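Local coordinates for protein pectate lyase (Paenibacillus sp. 0602, PDB 5GT5) that cleaves polygalacturonate by elimination and probably also partly methylated pectins, probably in an endo mode and with calcium as likely cofactor, at residues P84-K87 / Q88-V91. The protein carries 1 engineered substitution. Sequence-based numbering, arbitrary orientation.
Sequences PVLK and QTGV
Thr89 sits over the backbone of Val85 and Leu86 at the C-terminal end of the short helix 84-89. Its N-H makes the helical bond to Val85 O, with Thr89 N 3.0 Å from that oxygen. The same oxygen takes a weak bond from the N-H of Gln88. The Thr89 hydroxyl lies between its own N and carbonyl carbon (chi1 64°). There Thr89 OG1 rests 3.4 Å from Leu86 CA, and Leu86 CD2 comes in beside it. Thr89 OG1 donates its proton forward to Gly90 O at 2.9 Å, in plane and on a lone pair. The methyl CG2, anti to the carbonyl carbon, lies near Val85 O and meets Val85 CG1. A valine here would probably leave Gly90 O without its hydroxyl donor and the carbonyl less firmly held.

Gln88 reaches back along the helix in an extended chain. Gln88 CB lies 3.4 Å from Val85 O, and Gln88 CG passes by Pro84 O at 3.6 Å. CD continues past that oxygen, and Gln88 NE2 closes on it with a bent bond of 3.3 Å to Pro84 O. The donor stands above the carbonyl plane, 48° out of it, so it is not on a lone pair.

The helix stops at Gly90, which has positive phi (71°). Gly90 N still bonds to Leu86 O at 2.8 Å. Beyond it, Val91 CG2 makes a loose apolar contact with Leu86 CD2. Leu86 also packs on Trp151, His114 and Trp203, the last from helix 203-212. Val91 pairs through its backbone with His77 and leads into strand 92-97. The arrangement is a helix C-terminus with a positive-phi glycine, in the parallel beta-helix fold of polysaccharide lyase family 1.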
# COMPACT_ATOMS: atom_id res chain seq x y z
N PRO A 84 4.79 -35.61 -20.93
CA PRO A 84 4.99 -35.64 -22.39
C PRO A 84 4.51 -34.37 -23.12
O PRO A 84 5.13 -33.98 -24.11
CB PRO A 84 4.17 -36.87 -22.82
CG PRO A 84 3.17 -37.11 -21.73
CD PRO A 84 3.91 -36.69 -20.46
N VAL A 85 3.46 -33.73 -22.63
CA VAL A 85 2.96 -32.53 -23.29
C VAL A 85 3.91 -31.37 -23.02
O VAL A 85 4.27 -30.65 -23.94
CB VAL A 85 1.54 -32.19 -22.82
CG1 VAL A 85 1.10 -30.83 -23.35
CG2 VAL A 85 0.55 -33.27 -23.27
N LEU A 86 4.30 -31.20 -21.76
CA LEU A 86 5.13 -30.07 -21.39
C LEU A 86 6.53 -30.16 -21.97
O LEU A 86 7.17 -29.13 -22.20
CB LEU A 86 5.15 -29.91 -19.86
CG LEU A 86 3.79 -29.67 -19.21
CD1 LEU A 86 3.98 -29.47 -17.70
CD2 LEU A 86 3.15 -28.43 -19.81
N LYS A 87 7.02 -31.38 -22.21
CA LYS A 87 8.31 -31.52 -22.87
C LYS A 87 8.30 -30.92 -24.28
O LYS A 87 9.33 -30.43 -24.76
CB LYS A 87 8.75 -32.99 -22.90
CG LYS A 87 9.18 -33.46 -21.55
CD LYS A 87 9.45 -34.97 -21.43
CE LYS A 87 10.78 -35.33 -22.04
NZ LYS A 87 11.16 -36.76 -21.75
N GLN A 88 7.13 -30.96 -24.93
CA GLN A 88 6.94 -30.32 -26.23
C GLN A 88 6.68 -28.83 -26.11
O GLN A 88 7.31 -28.04 -26.80
CB GLN A 88 5.79 -30.98 -26.97
CG GLN A 88 6.02 -32.45 -27.29
CD GLN A 88 4.79 -33.10 -27.89
OE1 GLN A 88 4.24 -32.61 -28.89
NE2 GLN A 88 4.33 -34.20 -27.29
N THR A 89 5.73 -28.45 -25.26
CA THR A 89 5.32 -27.05 -25.20
C THR A 89 6.31 -26.13 -24.50
O THR A 89 6.33 -24.92 -24.79
CB THR A 89 3.98 -26.88 -24.49
OG1 THR A 89 4.12 -27.30 -23.12
CG2 THR A 89 2.92 -27.68 -25.15
N GLY A 90 7.09 -26.68 -23.58
CA GLY A 90 7.90 -25.89 -22.67
C GLY A 90 6.99 -25.21 -21.67
O GLY A 90 5.76 -25.35 -21.70
N VAL A 91 7.62 -24.46 -20.78
CA VAL A 91 6.93 -23.75 -19.70
C VAL A 91 7.59 -22.38 -19.58
O VAL A 91 8.81 -22.27 -19.57
CB VAL A 91 7.03 -24.54 -18.37
CG1 VAL A 91 6.45 -23.75 -17.22
CG2 VAL A 91 6.34 -25.90 -18.48